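Local coordinates for 4-hydroxy-3-methylbut-2-enyl diphosphate reductase, apicoplast (Plasmodium falciparum, PDB 4N7B), which reduces (E)-4-hydroxy-3-methylbut-2-enyl diphosphate with ferredoxin electrons at an iron-sulfur cluster, giving isopentenyl and dimethylallyl diphosphate, the last step of the MEP pathway, at residues Y379-T384 / G410-A415; L385-C390 / N418-L423. All blocks are in the same frame, centred on the assembly; numbering follows the deposited sequence.

Interaction 1: Y379-T384 / G410-A415. With F3S (Fe3-s4 cluster), chain B.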
loop_
_atom_site.group_PDB
_atom_site.type_symbol
_atom_site.label_atom_id
_atom_site.label_comp_id
_atom_site.label_asym_id
_atom_site.label_seq_id
_atom_site.Cartn_x
_atom_site.Cartn_y
_atom_site.Cartn_z
ATOM N N TYR A 379 16.663 -8.756 7.797
ATOM C CA TYR A 379 16.097 -7.968 6.736
ATOM C C TYR A 379 14.595 -7.893 6.840
ATOM O O TYR A 379 13.936 -8.747 7.412
ATOM C CB TYR A 379 16.532 -8.470 5.351
ATOM C CG TYR A 379 15.765 -9.659 4.780
ATOM C CD1 TYR A 379 14.551 -9.479 4.124
ATOM C CD2 TYR A 379 16.280 -10.956 4.861
ATOM C CE1 TYR A 379 13.860 -10.554 3.589
ATOM C CE2 TYR A 379 15.595 -12.034 4.325
ATOM C CZ TYR A 379 14.383 -11.823 3.693
ATOM O OH TYR A 379 13.680 -12.882 3.158
ATOM N N VAL A 380 14.069 -6.858 6.220
ATOM C CA VAL A 380 12.685 -6.512 6.323
ATOM C C VAL A 380 12.381 -5.862 4.972
ATOM O O VAL A 380 13.320 -5.486 4.260
ATOM C CB VAL A 380 12.543 -5.589 7.555
ATOM C CG1 VAL A 380 12.040 -4.222 7.192
ATOM C CG2 VAL A 380 11.712 -6.252 8.604
ATOM N N THR A 381 11.111 -5.733 4.585
ATOM C CA THR A 381 10.797 -5.135 3.291
ATOM C C THR A 381 9.610 -4.189 3.367
ATOM O O THR A 381 8.783 -4.256 4.281
ATOM C CB THR A 381 10.515 -6.198 2.176
ATOM O OG1 THR A 381 9.170 -6.675 2.249
ATOM C CG2 THR A 381 11.447 -7.371 2.293
ATOM N N GLN A 382 9.543 -3.304 2.386
ATOM C CA GLN A 382 8.333 -2.559 2.076
ATOM C C GLN A 382 7.175 -3.547 1.865
ATOM O O GLN A 382 7.341 -4.599 1.244
ATOM C CB GLN A 382 8.574 -1.751 0.803
ATOM C CG GLN A 382 7.545 -0.693 0.478
ATOM C CD GLN A 382 7.986 0.168 -0.685
ATOM O OE1 GLN A 382 9.174 0.285 -0.951
ATOM N NE2 GLN A 382 7.036 0.756 -1.398
ATOM N N THR A 383 5.991 -3.193 2.352
ATOM C CA THR A 383 4.850 -4.119 2.350
ATOM C C THR A 383 4.258 -4.369 0.977
ATOM O O THR A 383 3.560 -5.359 0.779
ATOM C CB THR A 383 3.703 -3.596 3.229
ATOM O OG1 THR A 383 3.215 -2.351 2.703
ATOM C CG2 THR A 383 4.172 -3.384 4.636
ATOM N N THR A 384 4.542 -3.479 0.033
ATOM C CA THR A 384 3.873 -3.460 -1.259
ATOM C C THR A 384 4.777 -3.780 -2.461
ATOM O O THR A 384 4.432 -3.466 -3.593
ATOM C CB THR A 384 3.292 -2.074 -1.506
ATOM O OG1 THR A 384 4.302 -1.097 -1.238
ATOM C CG2 THR A 384 2.086 -1.822 -0.599
ATOM N N GLY A 410 7.156 -12.994 6.750
ATOM C CA GLY A 410 7.506 -12.027 5.716
ATOM C C GLY A 410 6.932 -10.637 5.973
ATOM O O GLY A 410 6.127 -10.452 6.893
ATOM N N SER A 411 7.332 -9.666 5.149
ATOM C CA SER A 411 6.933 -8.262 5.308
ATOM C C SER A 411 5.910 -7.867 4.248
ATOM O O SER A 411 5.122 -6.931 4.448
ATOM C CB SER A 411 8.158 -7.336 5.196
ATOM O OG SER A 411 9.164 -7.720 6.115
ATOM N N ILE A 412 5.933 -8.536 3.098
ATOM C CA ILE A 412 4.974 -8.213 2.043
ATOM C C ILE A 412 3.596 -8.680 2.512
ATOM O O ILE A 412 3.424 -9.858 2.846
ATOM C CB ILE A 412 5.357 -8.880 0.712
ATOM C CG1 ILE A 412 6.641 -8.254 0.163
ATOM C CG2 ILE A 412 4.239 -8.714 -0.309
ATOM C CD1 ILE A 412 7.086 -8.872 -1.113
ATOM N N CYS A 413 2.615 -7.770 2.551
ATOM C CA CYS A 413 1.311 -8.052 3.189
ATOM C C CYS A 413 0.373 -8.952 2.360
ATOM O O CYS A 413 0.557 -9.158 1.153
ATOM C CB CYS A 413 0.592 -6.738 3.507
ATOM S SG CYS A 413 -0.048 -5.881 2.060
ATOM N N TYR A 414 -0.654 -9.458 3.035
ATOM C CA TYR A 414 -1.571 -10.419 2.464
ATOM C C TYR A 414 -2.236 -9.804 1.227
ATOM O O TYR A 414 -2.505 -10.502 0.243
ATOM C CB TYR A 414 -2.628 -10.843 3.531
ATOM C CG TYR A 414 -3.687 -9.801 3.703
ATOM C CD1 TYR A 414 -3.437 -8.639 4.431
ATOM C CD2 TYR A 414 -4.917 -9.931 3.070
ATOM C CE1 TYR A 414 -4.404 -7.656 4.539
ATOM C CE2 TYR A 414 -5.882 -8.962 3.178
ATOM C CZ TYR A 414 -5.627 -7.831 3.904
ATOM O OH TYR A 414 -6.595 -6.873 3.997
ATOM N N ALA A 415 -2.495 -8.494 1.261
ATOM C CA ALA A 415 -3.265 -7.854 0.182
ATOM C C ALA A 415 -2.441 -7.730 -1.083
ATOM O O ALA A 415 -2.933 -7.957 -2.193
ATOM C CB ALA A 415 -3.782 -6.487 0.614
HETATM FE FE1 F3S B . -3.126 -2.419 2.729
HETATM FE FE3 F3S B . -1.766 -2.571 5.049
HETATM FE FE4 F3S B . -1.031 -3.986 2.886
HETATM S S1 F3S B . -2.456 -0.763 3.999
HETATM S S2 F3S B . -1.636 -2.782 1.115
HETATM S S3 F3S B . -2.886 -4.178 4.073
HETATM S S4 F3S B . 0.292 -3.004 4.342
HETATM O O HOH W 1 9.016 -9.820 2.459
#

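Interaction 2: L385-C390 / N418-L423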
loop_
_atom_site.group_PDB
_atom_site.type_symbol
_atom_site.label_atom_id
_atom_site.label_comp_id
_atom_site.label_asym_id
_atom_site.label_seq_id
_atom_site.Cartn_x
_atom_site.Cartn_y
_atom_site.Cartn_z
ATOM N N LEU A 385 5.908 -4.436 -2.235
ATOM C CA LEU A 385 6.820 -4.746 -3.327
ATOM C C LEU A 385 6.224 -5.747 -4.332
ATOM O O LEU A 385 5.240 -6.435 -4.057
ATOM C CB LEU A 385 8.120 -5.319 -2.762
ATOM C CG LEU A 385 8.919 -4.353 -1.882
ATOM C CD1 LEU A 385 10.220 -5.006 -1.471
ATOM C CD2 LEU A 385 9.179 -3.041 -2.623
ATOM N N SER A 386 6.817 -5.789 -5.515
ATOM C CA SER A 386 6.658 -6.904 -6.425
ATOM C C SER A 386 7.243 -8.127 -5.753
ATOM O O SER A 386 8.372 -8.083 -5.272
ATOM C CB SER A 386 7.464 -6.641 -7.694
ATOM O OG SER A 386 7.713 -7.858 -8.368
ATOM N N MET A 387 6.493 -9.217 -5.707
ATOM C CA MET A 387 7.007 -10.447 -5.118
ATOM C C MET A 387 8.169 -10.968 -5.940
ATOM O O MET A 387 9.071 -11.594 -5.407
ATOM C CB MET A 387 5.917 -11.509 -5.046
ATOM C CG MET A 387 4.790 -11.146 -4.103
ATOM S SD MET A 387 3.717 -12.558 -3.767
ATOM C CE MET A 387 2.829 -12.676 -5.265
ATOM N N ASP A 388 8.147 -10.707 -7.241
ATOM C CA ASP A 388 9.207 -11.182 -8.127
ATOM C C ASP A 388 10.520 -10.452 -7.889
ATOM O O ASP A 388 11.544 -11.090 -7.716
ATOM C CB ASP A 388 8.791 -11.012 -9.576
ATOM C CG ASP A 388 7.485 -11.722 -9.884
ATOM O OD1 ASP A 388 7.475 -12.977 -9.891
ATOM O OD2 ASP A 388 6.464 -11.019 -10.083
ATOM N N ASP A 389 10.470 -9.120 -7.880
ATOM C CA ASP A 389 11.627 -8.297 -7.583
ATOM C C ASP A 389 12.143 -8.600 -6.194
ATOM O O ASP A 389 13.349 -8.754 -5.989
ATOM C CB ASP A 389 11.267 -6.816 -7.627
ATOM C CG ASP A 389 11.190 -6.249 -9.042
ATOM O OD1 ASP A 389 11.547 -6.957 -10.024
ATOM O OD2 ASP A 389 10.777 -5.059 -9.153
ATOM N N CYS A 390 11.233 -8.680 -5.230
ATOM C CA CYS A 390 11.637 -8.891 -3.842
ATOM C C CYS A 390 12.420 -10.185 -3.725
ATOM O O CYS A 390 13.496 -10.221 -3.127
ATOM C CB CYS A 390 10.441 -8.929 -2.883
ATOM S SG CYS A 390 10.945 -8.875 -1.167
ATOM N N ASN A 418 -1.945 -11.337 -2.409
ATOM C CA ASN A 418 -3.169 -11.846 -2.971
ATOM C C ASN A 418 -3.506 -11.191 -4.292
ATOM O O ASN A 418 -3.952 -11.860 -5.227
ATOM C CB ASN A 418 -4.332 -11.628 -2.003
ATOM C CG ASN A 418 -4.282 -12.541 -0.796
ATOM O OD1 ASN A 418 -3.504 -13.483 -0.741
ATOM N ND2 ASN A 418 -5.164 -12.283 0.170
ATOM N N ARG A 419 -3.360 -9.879 -4.383
ATOM C CA ARG A 419 -3.729 -9.223 -5.629
ATOM C C ARG A 419 -2.780 -9.588 -6.779
ATOM O O ARG A 419 -3.249 -9.840 -7.888
ATOM C CB ARG A 419 -3.818 -7.707 -5.438
ATOM C CG ARG A 419 -5.170 -7.294 -4.867
ATOM C CD ARG A 419 -5.034 -6.199 -3.842
ATOM N NE ARG A 419 -6.291 -6.023 -3.132
ATOM C CZ ARG A 419 -6.697 -6.793 -2.125
ATOM N NH1 ARG A 419 -5.944 -7.802 -1.693
ATOM N NH2 ARG A 419 -7.867 -6.557 -1.552
ATOM N N GLN A 420 -1.465 -9.631 -6.530
ATOM C CA GLN A 420 -0.505 -10.051 -7.562
ATOM C C GLN A 420 -0.710 -11.507 -7.936
ATOM O O GLN A 420 -0.697 -11.871 -9.110
ATOM C CB GLN A 420 0.942 -9.852 -7.086
ATOM C CG GLN A 420 1.382 -8.402 -7.052
ATOM C CD GLN A 420 2.761 -8.210 -6.426
ATOM O OE1 GLN A 420 3.618 -9.092 -6.504
ATOM N NE2 GLN A 420 2.968 -7.063 -5.784
ATOM N N THR A 421 -0.928 -12.352 -6.938
ATOM C CA THR A 421 -1.077 -13.782 -7.197
ATOM C C THR A 421 -2.279 -14.055 -8.122
ATOM O O THR A 421 -2.183 -14.840 -9.082
ATOM C CB THR A 421 -1.211 -14.583 -5.890
ATOM O OG1 THR A 421 -0.006 -14.438 -5.121
ATOM C CG2 THR A 421 -1.449 -16.076 -6.188
ATOM N N ALA A 422 -3.394 -13.388 -7.865
ATOM C CA ALA A 422 -4.595 -13.642 -8.651
ATOM C C ALA A 422 -4.402 -13.141 -10.083
ATOM O O ALA A 422 -4.712 -13.831 -11.046
ATOM C CB ALA A 422 -5.779 -12.976 -8.005
ATOM N N LEU A 423 -3.866 -11.937 -10.214
ATOM C CA LEU A 423 -3.608 -11.357 -11.531
ATOM C C LEU A 423 -2.616 -12.225 -12.323
ATOM O O LEU A 423 -2.808 -12.495 -13.524
ATOM C CB LEU A 423 -3.049 -9.945 -11.365
ATOM C CG LEU A 423 -2.523 -9.286 -12.644
ATOM C CD1 LEU A 423 -3.655 -9.159 -13.669
ATOM C CD2 LEU A 423 -1.876 -7.921 -12.348
HETATM O O HOH W 2 4.224 -11.202 -8.286
#

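Interaction 1: Y379-T384 / G410-A415
The end of strand 377-381, in a four-stranded parallel sheet of the LytB/IspH fold, runs beside the loop that delivers C413 to the iron-sulfur cluster; C413 is also the N-cap of helix 414-427. S411 OG lies anti to the carbonyl carbon, beside the backbone N (chi1 -55°), and accepts the T381 N-H at 3.2 Å from T381 N. The T381 hydroxyl meets the same side chain: OG1, between the backbone N and the carbonyl carbon, comes within 3.2 Å of S411 CB. That hydroxyl donates to Q382 O, approaching from above the carbonyl plane, and accepts from a water that in turn takes the S411 N-H. I412 crosses T381 obliquely, its CG1 against T381 OG1.

Two residues further along, the backbones close up. C413 N donates to T383 O at 3.1 Å, in the carbonyl plane and on a lone pair, while I412 CA offers the same oxygen a CA-H...O contact. Another such contact joins T383 CA to S411 O at 3.5 Å.

T383 has OG1 in the crowded position between N and the carbonyl carbon (chi1 62°), which puts the hydroxyl 3.4 Å from S4 of the cluster. E345, by similarity the proton donor, is hydrogen-bonded to this OG1, and T383 is by similarity a substrate-binding residue. The backbone bond from C413 N to T383 O thus links a probable substrate-binding residue to a cluster ligand. C413 SG takes the same crowded position (chi1 72°) and reaches the metal: SG to FE4 is 2.3 Å.

Interaction 2: L385-C390 / N418-L423
Q420 reaches out from helix 414-427 and plugs its amide into the N-terminal end of helix 387-400. Its CG leaves beside the backbone N, anti to the carbonyl carbon (chi1 -73°), the chain extended beyond that, so the carboxamide arrives end-on at L385-M387. There it bonds on both sides of S386. Q420 NE2 donates to L385 O at 2.9 Å, with the oxygen close to the amide plane but the donor lifted out of the L385 carbonyl plane. Q420 OE1 receives the first-turn amide of the helix, M387 N, at 3.0 Å; this bond is nearly straight (170°) and uses an OE1 lone pair. S386, the N-cap, takes two further amides of this first turn: its OG accepts from D389 N at 3.1 Å, and weakly from D388 N.

This buried pairing is the tight part. K446, L447 and S450 of helix 442-452 also touch Q420; that helix begins with S442 and N443, by similarity substrate-binding, so the amide lies near the probable pocket. Toward the partly exposed side the fit loosens. M387 slides past Q420 in the opposite direction and bends at chi3 (-74°), so that CE ends 3.3 Å from T421 OG1, a hydroxyl hydrogen-bonded to T417 O. A water bridges the two segments, donating to Q420 OE1 at 2.8 Å and to OD2 of D388, which also forms a salt bridge with R454.

With a carbonyl at its nitrogen, and a peptide N-H and a water hydrogen at its oxygen, the Q420 amide has its flip settled: reversal would set like against like.

Interactions 1 and 2 follow one another along the same two pieces of chain: strand 377-381 leads into helix 387-400, and the loop at 410-413 leads into helix 414-427. They touch where I412 CD1 packs 3.8 Å from C390 CB and reaches L385, with T381 CG2 against C390 SG. Interaction 1 is the deeper of the two, a backbone-to-backbone and hydroxyl contact ending in the cluster's metal-thiolate bond. Interaction 2 lies about 11 Å away, centre to centre; it joins helix 414-427 to the start of helix 387-400 through one long glutamine side chain, and its margin is partly exposed, whereas six of the seven touching residues of interaction 1 are buried.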